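Local structure of beta-1,4-mannanase (Aplysia kurodai, 3VUP) at residues A[27-32]-A[63-68]; A[131-136]-A[204-209]; A[178-183]-A[195-200]; A[306-311]-A[336-341]. The protein hydrolyses the beta-1,4-linked backbone of mannan, probably as a digestive-fluid enzyme of the sea hare, using a single TIM-barrel domain. All coordinates share one frame; numbering follows the deposited sequence.

Interaction 1: residues A[27-32]-A[63-68]; sequences SYAYDF and IHIQGE
Two branches of Ile65 carry the contact. Its CD1 lies over one face of the Tyr28 ring, offset toward the rim, 3.9 Å from the centroid, a CH-pi contact. The same methyl carbon is 3.3 Å from the backbone N of Ala29. CG2 of Ile65 meets the phenol end of that ring, 3.4 Å from Tyr28 CZ. The ring is carried there because Tyr28 CG stands anti to its backbone N (chi1 180°). Ala29 CB, directed at the 63-68 segment, rests 3.4 Å from Glu68 OE2. Glu68 is bent at chi2 (80°), and OE2 receives the Gln66 backbone N-H on its syn lone pair at 2.9 Å. At the other end, Ile63 CD1 packs obliquely against the Phe32 ring, 3.6 Å from CE2. No direct hydrogen bond crosses the contact; four waters do the joining. One gathers Tyr28 OH, Gln66 OE1 and Glu68 OE1, and the others link Ala29 O to His64 O, Tyr30 OH to Glu68 O, and Asp31 N to Ile63 O. Farther back, a type II turn from Ser27 to Tyr30 shapes the loop, and Asp31 OD1 accepts from Ser27 N at 2.8 Å. Phe32 and Ile63 both touch helix 88-101. Segment 27-32 lies in the loop after strand 18-22, and 63-68 takes in the C-terminal end of the adjacent strand 58-65; this is the rim where TIM-barrel glycoside hydrolases build their active site.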
# COMPACT_ATOMS: atom_id res chain seq x y z
N SER A 27 16.41 -4.30 -4.76
CA SER A 27 17.21 -4.60 -3.58
C SER A 27 16.40 -4.16 -2.37
O SER A 27 16.22 -2.96 -2.14
CB SER A 27 18.54 -3.84 -3.63
OG SER A 27 19.28 -4.24 -4.77
N TYR A 28 15.88 -5.13 -1.62
CA TYR A 28 14.98 -4.87 -0.49
C TYR A 28 15.48 -3.75 0.41
O TYR A 28 16.55 -3.87 1.01
CB TYR A 28 14.81 -6.16 0.31
CG TYR A 28 13.91 -6.10 1.53
CD1 TYR A 28 12.55 -6.39 1.44
CD2 TYR A 28 14.42 -5.83 2.79
CE1 TYR A 28 11.73 -6.38 2.55
CE2 TYR A 28 13.61 -5.81 3.92
CZ TYR A 28 12.26 -6.10 3.80
OH TYR A 28 11.43 -6.10 4.91
N ALA A 29 14.71 -2.67 0.49
CA ALA A 29 14.97 -1.51 1.35
C ALA A 29 16.20 -0.71 0.95
O ALA A 29 16.62 0.19 1.69
CB ALA A 29 15.07 -1.92 2.83
N TYR A 30 16.76 -1.05 -0.21
CA TYR A 30 18.01 -0.48 -0.72
C TYR A 30 17.84 0.02 -2.15
O TYR A 30 18.78 -0.05 -2.94
CB TYR A 30 19.11 -1.54 -0.69
CG TYR A 30 19.91 -1.51 0.56
CD1 TYR A 30 19.37 -1.94 1.76
CD2 TYR A 30 21.22 -1.05 0.55
CE1 TYR A 30 20.10 -1.89 2.92
CE2 TYR A 30 21.96 -1.00 1.70
CZ TYR A 30 21.40 -1.43 2.88
OH TYR A 30 22.17 -1.36 4.02
N ASP A 31 16.65 0.50 -2.48
CA ASP A 31 16.33 0.90 -3.85
C ASP A 31 16.33 2.41 -4.07
O ASP A 31 16.47 2.87 -5.20
CB ASP A 31 14.95 0.38 -4.26
CG ASP A 31 14.94 -1.11 -4.57
OD1 ASP A 31 15.92 -1.61 -5.16
OD2 ASP A 31 13.90 -1.76 -4.27
N PHE A 32 16.16 3.18 -2.99
CA PHE A 32 15.96 4.62 -3.07
C PHE A 32 16.84 5.36 -2.09
O PHE A 32 17.04 4.90 -0.97
CB PHE A 32 14.49 4.97 -2.86
CG PHE A 32 13.62 4.45 -3.95
CD1 PHE A 32 13.52 5.14 -5.14
CD2 PHE A 32 13.00 3.22 -3.83
CE1 PHE A 32 12.78 4.64 -6.18
CE2 PHE A 32 12.26 2.71 -4.87
CZ PHE A 32 12.14 3.42 -6.05
N ILE A 63 9.43 1.38 -0.35
CA ILE A 63 10.42 2.44 -0.23
C ILE A 63 11.26 2.32 1.04
O ILE A 63 12.33 1.72 1.00
CB ILE A 63 9.76 3.85 -0.35
CG1 ILE A 63 8.79 3.91 -1.55
CG2 ILE A 63 10.83 4.92 -0.43
CD1 ILE A 63 9.42 3.60 -2.90
N HIS A 64 10.79 2.86 2.17
CA HIS A 64 11.62 2.85 3.39
C HIS A 64 11.69 1.47 4.03
O HIS A 64 12.73 1.06 4.55
CB HIS A 64 11.09 3.81 4.47
CG HIS A 64 10.81 5.21 4.01
ND1 HIS A 64 11.68 5.97 3.25
CD2 HIS A 64 9.77 6.03 4.31
CE1 HIS A 64 11.17 7.17 3.07
NE2 HIS A 64 10.01 7.24 3.70
N ILE A 65 10.55 0.78 4.03
CA ILE A 65 10.38 -0.55 4.62
C ILE A 65 10.47 -0.45 6.14
O ILE A 65 9.48 -0.11 6.78
CB ILE A 65 11.27 -1.62 3.94
CG1 ILE A 65 11.05 -1.53 2.42
CG2 ILE A 65 10.91 -3.00 4.44
CD1 ILE A 65 11.57 -2.69 1.63
N GLN A 66 11.64 -0.70 6.73
CA GLN A 66 11.79 -0.46 8.16
C GLN A 66 12.94 0.50 8.47
O GLN A 66 13.50 0.50 9.56
CB GLN A 66 11.89 -1.77 8.95
CG GLN A 66 10.63 -2.59 8.76
CD GLN A 66 10.52 -3.81 9.65
OE1 GLN A 66 11.49 -4.54 9.86
NE2 GLN A 66 9.31 -4.05 10.16
N GLY A 67 13.26 1.36 7.51
CA GLY A 67 14.26 2.40 7.72
C GLY A 67 15.69 1.95 7.55
O GLY A 67 16.60 2.57 8.09
N GLU A 68 15.89 0.88 6.78
CA GLU A 68 17.23 0.35 6.53
C GLU A 68 18.17 1.39 5.92
O GLU A 68 19.34 1.49 6.32
CB GLU A 68 17.15 -0.88 5.62
CG GLU A 68 16.62 -2.15 6.28
CD GLU A 68 15.10 -2.24 6.42
OE1 GLU A 68 14.66 -3.30 6.92
OE2 GLU A 68 14.35 -1.30 6.05
O HOH W 1 12.44 -4.84 7.01
O HOH W 2 15.22 1.83 3.58
O HOH W 3 20.95 -0.81 6.48
O HOH W 4 14.49 1.45 -0.82

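Interaction 2: residues A[131-136]-A[204-209]; sequences HKLQSY and LNWQAD. With SO4 (sulfate ion), chain J; SO4 (sulfate ion), chain H.
Helices 130-147 and 197-214, both in the outer layer of the TIM barrel, run side by side with their segment axes 10.6 Å apart and crossing at -22°. The close packing is on the inner side. Leu133, with CG anti to its backbone N, sends CD2 obliquely to the benzo part of Trp206, 3.6 Å from CE3. Gln207 OE1 comes up to the edge of the Tyr136 ring, 3.2 Å from CE2, with amide and ring planes 83° apart. Both polar ends look beyond the pair: Gln207 OE1 is hydrogen-bonded to Trp111 NE1, and Tyr136 OH to His64 NE2. The indole N-H of Trp206 serves Gly249 O, which ties the ring to the end of helix 242-249. Burial falls toward the outside: Leu133, Tyr136 and Gln207 are buried, Gln134 partly exposed, bent at chi2 and crossing the indole at about a right angle, OE1 3.8 Å from Trp206 CE3. One sulfate, probably from the crystallisation liquor, sits by Gln134, whose NE2 donates to its O1 at 2.6 Å (bent, 131°). Another lies well away at His131, whose NE2 reaches O1 by a nearly straight 2.8 Å bond at the ring edge, near the imidazole plane.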
# COMPACT_ATOMS: atom_id res chain seq x y z
N HIS A 131 7.14 12.90 18.88
CA HIS A 131 8.17 13.82 18.43
C HIS A 131 9.02 13.23 17.32
O HIS A 131 9.39 13.93 16.37
CB HIS A 131 9.03 14.28 19.61
CG HIS A 131 8.24 14.95 20.69
ND1 HIS A 131 7.63 16.17 20.52
CD2 HIS A 131 7.95 14.55 21.95
CE1 HIS A 131 7.00 16.51 21.63
NE2 HIS A 131 7.18 15.54 22.51
N LYS A 132 9.33 11.95 17.43
CA LYS A 132 10.06 11.27 16.37
C LYS A 132 9.23 11.23 15.08
O LYS A 132 9.74 11.52 14.00
CB LYS A 132 10.53 9.89 16.82
CG LYS A 132 11.55 9.96 17.95
CD LYS A 132 12.03 8.60 18.40
CE LYS A 132 13.05 8.72 19.52
NZ LYS A 132 13.58 7.40 19.94
N LEU A 133 7.95 10.88 15.20
CA LEU A 133 7.07 10.88 14.05
C LEU A 133 7.02 12.26 13.39
O LEU A 133 7.09 12.37 12.16
CB LEU A 133 5.67 10.43 14.45
CG LEU A 133 4.65 10.41 13.32
CD1 LEU A 133 5.13 9.56 12.14
CD2 LEU A 133 3.32 9.90 13.85
N GLN A 134 6.90 13.32 14.18
CA GLN A 134 6.86 14.66 13.60
C GLN A 134 8.14 14.98 12.82
O GLN A 134 8.09 15.65 11.79
CB GLN A 134 6.56 15.73 14.64
CG GLN A 134 6.14 17.07 14.03
CD GLN A 134 4.87 16.98 13.18
OE1 GLN A 134 3.90 16.31 13.55
NE2 GLN A 134 4.87 17.66 12.04
N SER A 135 9.29 14.50 13.31
CA SER A 135 10.54 14.70 12.58
C SER A 135 10.54 13.97 11.23
O SER A 135 11.03 14.51 10.25
CB SER A 135 11.78 14.35 13.42
OG SER A 135 11.98 12.95 13.58
N TYR A 136 9.98 12.77 11.18
CA TYR A 136 9.83 12.09 9.90
C TYR A 136 8.98 12.93 8.94
O TYR A 136 9.33 13.14 7.77
CB TYR A 136 9.22 10.68 10.04
CG TYR A 136 8.89 10.10 8.68
CD1 TYR A 136 9.90 9.87 7.76
CD2 TYR A 136 7.57 9.85 8.29
CE1 TYR A 136 9.63 9.38 6.50
CE2 TYR A 136 7.29 9.36 7.03
CZ TYR A 136 8.32 9.13 6.14
OH TYR A 136 8.01 8.66 4.88
N LEU A 204 -0.67 6.55 11.18
CA LEU A 204 -1.31 6.62 9.87
C LEU A 204 -2.01 7.97 9.63
O LEU A 204 -1.84 8.58 8.57
CB LEU A 204 -2.28 5.45 9.71
CG LEU A 204 -1.66 4.05 9.76
CD1 LEU A 204 -2.73 2.98 9.85
CD2 LEU A 204 -0.76 3.79 8.56
N ASN A 205 -2.78 8.43 10.60
CA ASN A 205 -3.50 9.70 10.47
C ASN A 205 -2.55 10.85 10.20
O ASN A 205 -2.80 11.67 9.31
CB ASN A 205 -4.31 9.95 11.75
CG ASN A 205 -5.00 11.31 11.77
OD1 ASN A 205 -4.64 12.19 12.55
ND2 ASN A 205 -6.01 11.49 10.93
N TRP A 206 -1.46 10.94 10.96
CA TRP A 206 -0.56 12.08 10.79
C TRP A 206 0.11 12.07 9.43
O TRP A 206 0.28 13.11 8.80
CB TRP A 206 0.47 12.14 11.91
CG TRP A 206 -0.08 12.58 13.24
CD1 TRP A 206 -1.39 12.67 13.62
CD2 TRP A 206 0.69 13.01 14.38
NE1 TRP A 206 -1.48 13.12 14.92
CE2 TRP A 206 -0.22 13.33 15.40
CE3 TRP A 206 2.06 13.14 14.62
CZ2 TRP A 206 0.20 13.78 16.66
CZ3 TRP A 206 2.47 13.58 15.86
CH2 TRP A 206 1.54 13.90 16.87
N GLN A 207 0.50 10.89 8.96
CA GLN A 207 1.14 10.83 7.65
C GLN A 207 0.16 11.13 6.52
O GLN A 207 0.49 11.86 5.58
CB GLN A 207 1.84 9.49 7.44
CG GLN A 207 3.04 9.28 8.35
CD GLN A 207 3.65 7.92 8.14
OE1 GLN A 207 4.54 7.75 7.31
NE2 GLN A 207 3.15 6.92 8.86
N ALA A 208 -1.04 10.57 6.60
CA ALA A 208 -2.03 10.84 5.57
C ALA A 208 -2.36 12.33 5.49
O ALA A 208 -2.48 12.88 4.41
CB ALA A 208 -3.29 10.02 5.81
N ASP A 209 -2.48 12.97 6.65
CA ASP A 209 -2.80 14.39 6.69
C ASP A 209 -1.65 15.22 6.13
O ASP A 209 -1.87 16.17 5.38
CB ASP A 209 -3.13 14.83 8.11
CG ASP A 209 -3.56 16.29 8.19
OD1 ASP A 209 -4.76 16.58 7.98
OD2 ASP A 209 -2.69 17.14 8.48
S SO4 J . 6.10 14.03 25.52
O1 SO4 J . 5.89 15.40 25.04
O2 SO4 J . 6.06 13.11 24.39
O3 SO4 J . 7.40 13.95 26.18
O4 SO4 J . 5.04 13.68 26.46
S SO4 H . 1.53 19.58 10.91
O1 SO4 H . 2.61 18.70 11.37
O2 SO4 H . 0.24 19.13 11.45
O3 SO4 H . 1.78 20.95 11.36
O4 SO4 H . 1.50 19.56 9.45

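Interaction 3: residues A[178-183]-A[195-200]; sequences YDTTAL and YLYQDI
One face of the Tyr178 ring carries Gln198, whose CB sits over the ring centre, 3.8 Å from the centroid and 12° off the normal, a CH-pi contact. With CG anti to the backbone N and the chain extended beyond it, Gln198 runs across the ring toward the phenol end. CG stops 3.5 Å from Tyr178 OH, and the terminal amide lies within 4° of parallel to the ring, Gln198 OE1 being 3.7 Å from Tyr178 CE2. The Tyr197 ring is met at its edge instead: Thr180 CG2 approaches near the ring plane, 3.4 Å from Tyr197 CD2. Tyr197 also stacks with His239, and its hydroxyl is hydrogen-bonded to Tyr240 OH. The long loop that leaves barrel strand 157-161 doubles back here onto the first turn of helix 197-214, for which Leu196 holds the N-cap position. Cys177, just before Tyr178, is joined by a disulfide to Cys244 on helix 242-249, and Tyr178 touches that helix. A water links the two backbones, donating to Tyr178 O at 2.7 Å and accepting from Tyr197 N at 2.9 Å. Thr180 has OG1 in the crowded position between N and the carbonyl carbon, hydrogen-bonded to Ile168 O and Lys171 N, leaving CG2 turned to Tyr197. Asp179 OD2 closes an Asx turn on Thr181 N at 2.9 Å and accepts a hydrogen bond from Thr181 OG1 on its syn lone pair at 2.7 Å.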
# COMPACT_ATOMS: atom_id res chain seq x y z
N TYR A 178 -9.87 0.84 18.88
CA TYR A 178 -8.61 0.29 19.38
C TYR A 178 -8.71 -1.18 19.81
O TYR A 178 -7.69 -1.82 20.04
CB TYR A 178 -8.10 1.12 20.57
CG TYR A 178 -8.04 2.62 20.34
CD1 TYR A 178 -7.83 3.16 19.07
CD2 TYR A 178 -8.18 3.51 21.40
CE1 TYR A 178 -7.79 4.53 18.87
CE2 TYR A 178 -8.13 4.88 21.21
CZ TYR A 178 -7.93 5.39 19.94
OH TYR A 178 -7.88 6.76 19.73
N ASP A 179 -9.93 -1.69 19.92
CA ASP A 179 -10.16 -3.04 20.44
C ASP A 179 -9.82 -4.08 19.37
O ASP A 179 -10.28 -3.96 18.24
CB ASP A 179 -11.63 -3.15 20.83
CG ASP A 179 -11.98 -4.50 21.40
OD1 ASP A 179 -12.17 -4.58 22.64
OD2 ASP A 179 -12.07 -5.47 20.62
N THR A 180 -9.04 -5.10 19.73
CA THR A 180 -8.66 -6.12 18.75
C THR A 180 -9.18 -7.50 19.12
O THR A 180 -8.67 -8.52 18.65
CB THR A 180 -7.14 -6.17 18.52
OG1 THR A 180 -6.49 -6.47 19.76
CG2 THR A 180 -6.63 -4.84 18.00
N THR A 181 -10.21 -7.56 19.95
CA THR A 181 -10.78 -8.85 20.29
C THR A 181 -11.32 -9.62 19.07
O THR A 181 -11.22 -10.84 19.02
CB THR A 181 -11.85 -8.76 21.41
OG1 THR A 181 -12.95 -7.96 20.97
CG2 THR A 181 -11.24 -8.19 22.67
N ALA A 182 -11.84 -8.91 18.07
CA ALA A 182 -12.33 -9.60 16.87
C ALA A 182 -11.21 -10.29 16.11
O ALA A 182 -11.47 -11.23 15.34
CB ALA A 182 -13.08 -8.64 15.96
N LEU A 183 -9.97 -9.84 16.31
CA LEU A 183 -8.79 -10.42 15.67
C LEU A 183 -8.17 -11.57 16.44
O LEU A 183 -7.13 -12.09 16.04
CB LEU A 183 -7.74 -9.34 15.40
CG LEU A 183 -8.17 -8.29 14.37
CD1 LEU A 183 -7.15 -7.18 14.33
CD2 LEU A 183 -8.34 -8.91 12.99
N TYR A 195 2.26 -3.69 19.00
CA TYR A 195 1.63 -2.36 18.99
C TYR A 195 0.15 -2.34 19.35
O TYR A 195 -0.59 -3.29 19.09
CB TYR A 195 1.83 -1.68 17.63
CG TYR A 195 3.29 -1.53 17.30
CD1 TYR A 195 4.11 -0.71 18.07
CD2 TYR A 195 3.87 -2.23 16.25
CE1 TYR A 195 5.45 -0.59 17.80
CE2 TYR A 195 5.22 -2.12 15.97
CZ TYR A 195 6.00 -1.30 16.75
OH TYR A 195 7.34 -1.19 16.47
N LEU A 196 -0.25 -1.21 19.95
CA LEU A 196 -1.65 -0.90 20.20
C LEU A 196 -2.19 0.02 19.11
O LEU A 196 -1.44 0.79 18.48
CB LEU A 196 -1.82 -0.25 21.58
CG LEU A 196 -1.48 -1.11 22.80
CD1 LEU A 196 -1.78 -0.37 24.10
CD2 LEU A 196 -2.24 -2.43 22.74
N TYR A 197 -3.50 -0.06 18.88
CA TYR A 197 -4.10 0.64 17.74
C TYR A 197 -4.08 2.15 17.86
O TYR A 197 -3.99 2.83 16.84
CB TYR A 197 -5.50 0.13 17.37
CG TYR A 197 -5.43 -0.81 16.19
CD1 TYR A 197 -5.33 -0.32 14.89
CD2 TYR A 197 -5.42 -2.18 16.36
CE1 TYR A 197 -5.23 -1.18 13.80
CE2 TYR A 197 -5.33 -3.04 15.29
CZ TYR A 197 -5.24 -2.54 14.00
OH TYR A 197 -5.14 -3.42 12.95
N GLN A 198 -4.14 2.71 19.06
CA GLN A 198 -4.11 4.17 19.12
C GLN A 198 -2.79 4.69 18.52
O GLN A 198 -2.79 5.68 17.77
CB GLN A 198 -4.32 4.70 20.53
CG GLN A 198 -4.48 6.22 20.58
CD GLN A 198 -4.77 6.74 21.98
OE1 GLN A 198 -4.99 5.96 22.91
NE2 GLN A 198 -4.76 8.06 22.14
N ASP A 199 -1.68 4.02 18.81
CA ASP A 199 -0.39 4.43 18.27
C ASP A 199 -0.33 4.27 16.76
O ASP A 199 0.11 5.18 16.06
CB ASP A 199 0.76 3.64 18.90
CG ASP A 199 1.02 4.02 20.34
OD1 ASP A 199 0.83 5.19 20.72
OD2 ASP A 199 1.46 3.14 21.10
N ILE A 200 -0.76 3.12 16.23
CA ILE A 200 -0.67 2.91 14.79
C ILE A 200 -1.63 3.82 14.04
O ILE A 200 -1.31 4.32 12.96
CB ILE A 200 -0.86 1.42 14.36
CG1 ILE A 200 -0.10 1.14 13.06
CG2 ILE A 200 -2.33 1.05 14.19
CD1 ILE A 200 1.41 1.16 13.19
O HOH W 5 -5.03 -1.97 20.49

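Interaction 4: residues A[306-311]-A[336-341]; sequences QMFNYV and TNIKDK. With SO4 (sulfate ion), chain E.
The side chains of Asn309 and Asn337 cross at about a right angle, their amide planes 59° apart, and a single hydrogen bond joins them. Asn309 ND2 donates to Asn337 OD1 at 2.9 Å along a nearly straight path of 168°. The acceptor lies almost in the amide plane of Asn309, whereas the donor stands above the carbonyl plane of Asn337, so the bond is better directed at the donor than at the acceptor. The same ND2 also bonds to Thr305 O one helical turn back, which helps to set the rotation of the amide. Ile338 runs antiparallel alongside Asn309, with Ile338 CG2 3.6 Å from Asn309 ND2. Beyond this polar edge Ile338 CD1 meets Phe308 CD1 at 4.0 Å, the two side chains again crossing near a right angle. Phe308 in turn touches Ala319 and Ser321 on strand 318-322. On the outer side Lys341, bent at chi3 and chi4, passes CD 4.0 Å from Asn309 OD1 and donates from NZ to O3 of a sulfate, probably from the crystallisation liquor, at 2.8 Å, with a weak bond to O1. A type I turn spans Ile338 to Lys341. The arrangement is packing between helices 304-313 and 324-338, neighbours in the outer layer of the TIM barrel.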
# COMPACT_ATOMS: atom_id res chain seq x y z
N GLN A 306 -7.59 -16.90 -13.42
CA GLN A 306 -8.85 -16.92 -12.70
C GLN A 306 -8.87 -15.88 -11.60
O GLN A 306 -9.92 -15.28 -11.33
CB GLN A 306 -9.14 -18.31 -12.13
CG GLN A 306 -9.58 -19.29 -13.21
CD GLN A 306 -9.63 -20.71 -12.71
OE1 GLN A 306 -8.83 -21.13 -11.88
NE2 GLN A 306 -10.58 -21.48 -13.23
N MET A 307 -7.73 -15.66 -10.95
CA MET A 307 -7.66 -14.71 -9.85
C MET A 307 -7.86 -13.28 -10.35
O MET A 307 -8.66 -12.54 -9.78
CB MET A 307 -6.35 -14.86 -9.07
CG MET A 307 -6.22 -16.23 -8.42
SD MET A 307 -4.73 -16.44 -7.45
CE MET A 307 -5.23 -15.67 -5.91
N PHE A 308 -7.14 -12.88 -11.40
CA PHE A 308 -7.32 -11.54 -11.94
C PHE A 308 -8.76 -11.31 -12.42
O PHE A 308 -9.36 -10.26 -12.16
CB PHE A 308 -6.34 -11.25 -13.07
CG PHE A 308 -5.01 -10.70 -12.60
CD1 PHE A 308 -4.84 -9.34 -12.39
CD2 PHE A 308 -3.94 -11.54 -12.36
CE1 PHE A 308 -3.63 -8.83 -11.96
CE2 PHE A 308 -2.73 -11.04 -11.93
CZ PHE A 308 -2.57 -9.69 -11.73
N ASN A 309 -9.33 -12.31 -13.10
CA ASN A 309 -10.72 -12.21 -13.54
C ASN A 309 -11.67 -12.13 -12.36
O ASN A 309 -12.63 -11.36 -12.39
CB ASN A 309 -11.09 -13.38 -14.47
CG ASN A 309 -10.62 -13.15 -15.89
OD1 ASN A 309 -11.35 -12.60 -16.70
ND2 ASN A 309 -9.40 -13.55 -16.19
N TYR A 310 -11.42 -12.92 -11.33
CA TYR A 310 -12.28 -12.91 -10.16
C TYR A 310 -12.35 -11.51 -9.57
O TYR A 310 -13.43 -10.99 -9.29
CB TYR A 310 -11.82 -13.92 -9.09
CG TYR A 310 -12.83 -14.02 -7.98
CD1 TYR A 310 -12.86 -13.07 -6.97
CD2 TYR A 310 -13.79 -15.02 -7.97
CE1 TYR A 310 -13.81 -13.12 -5.98
CE2 TYR A 310 -14.75 -15.08 -6.97
CZ TYR A 310 -14.76 -14.13 -5.98
OH TYR A 310 -15.71 -14.20 -5.00
N VAL A 311 -11.20 -10.89 -9.36
CA VAL A 311 -11.17 -9.57 -8.77
C VAL A 311 -11.96 -8.58 -9.64
O VAL A 311 -12.80 -7.83 -9.14
CB VAL A 311 -9.73 -9.07 -8.54
CG1 VAL A 311 -9.74 -7.67 -8.00
CG2 VAL A 311 -8.97 -9.99 -7.60
N THR A 336 -2.48 -9.75 -18.76
CA THR A 336 -2.80 -9.69 -20.19
C THR A 336 -4.24 -10.11 -20.45
O THR A 336 -4.93 -9.52 -21.27
CB THR A 336 -1.83 -10.56 -21.00
OG1 THR A 336 -0.51 -10.00 -20.91
CG2 THR A 336 -2.25 -10.62 -22.45
N ASN A 337 -4.71 -11.13 -19.74
CA ASN A 337 -6.03 -11.66 -20.03
C ASN A 337 -7.15 -10.65 -19.79
O ASN A 337 -8.14 -10.63 -20.52
CB ASN A 337 -6.29 -12.94 -19.23
CG ASN A 337 -7.60 -13.58 -19.62
OD1 ASN A 337 -8.60 -13.44 -18.93
ND2 ASN A 337 -7.60 -14.27 -20.75
N ILE A 338 -6.99 -9.81 -18.77
CA ILE A 338 -8.06 -8.88 -18.42
C ILE A 338 -7.90 -7.50 -19.04
O ILE A 338 -8.76 -6.65 -18.85
CB ILE A 338 -8.25 -8.73 -16.88
CG1 ILE A 338 -7.05 -8.04 -16.22
CG2 ILE A 338 -8.56 -10.07 -16.22
CD1 ILE A 338 -7.36 -7.51 -14.82
N LYS A 339 -6.83 -7.27 -19.81
CA LYS A 339 -6.46 -5.91 -20.18
C LYS A 339 -7.50 -5.17 -21.02
O LYS A 339 -7.53 -3.94 -21.02
CB LYS A 339 -5.09 -5.86 -20.85
CG LYS A 339 -5.06 -6.31 -22.29
CD LYS A 339 -3.64 -6.25 -22.81
CE LYS A 339 -3.56 -6.64 -24.27
NZ LYS A 339 -2.16 -6.66 -24.77
N ASP A 340 -8.33 -5.93 -21.73
CA ASP A 340 -9.32 -5.35 -22.62
C ASP A 340 -10.74 -5.33 -22.03
O ASP A 340 -11.68 -4.98 -22.73
CB ASP A 340 -9.32 -6.09 -23.97
CG ASP A 340 -9.62 -7.58 -23.84
OD1 ASP A 340 -9.68 -8.09 -22.69
OD2 ASP A 340 -9.81 -8.25 -24.88
N LYS A 341 -10.88 -5.67 -20.75
CA LYS A 341 -12.18 -5.62 -20.11
C LYS A 341 -12.57 -4.19 -19.78
O LYS A 341 -11.71 -3.38 -19.42
CB LYS A 341 -12.20 -6.46 -18.83
CG LYS A 341 -11.89 -7.91 -19.07
CD LYS A 341 -12.10 -8.81 -17.86
CE LYS A 341 -13.57 -9.01 -17.53
NZ LYS A 341 -14.29 -9.73 -18.62
S SO4 E . -16.19 -7.05 -20.02
O1 SO4 E . -16.32 -7.32 -18.59
O2 SO4 E . -16.03 -5.62 -20.27
O3 SO4 E . -15.05 -7.80 -20.55
O4 SO4 E . -17.41 -7.53 -20.67

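The four contacts follow the eight-stranded barrel round from its first strands to its last helix. Interaction 1 closes before the others open, yet it touches interaction 2 through a probable hydrogen bond between His64 NE2 and Tyr136 OH, the centres being about 19 Å apart. Interaction 3 is nested in the chain loop closed by interaction 2, both using helix 197-214, with centres about 18 Å apart. Interaction 4 comes last, centre to centre about 37 Å from interaction 2, across the middle of the chain, and about 31 Å from interaction 1. Interactions 1 to 3 thus lie on one flank, 2 adjoining 3 along helix 197-214, while interaction 4 joins the closing helices separately.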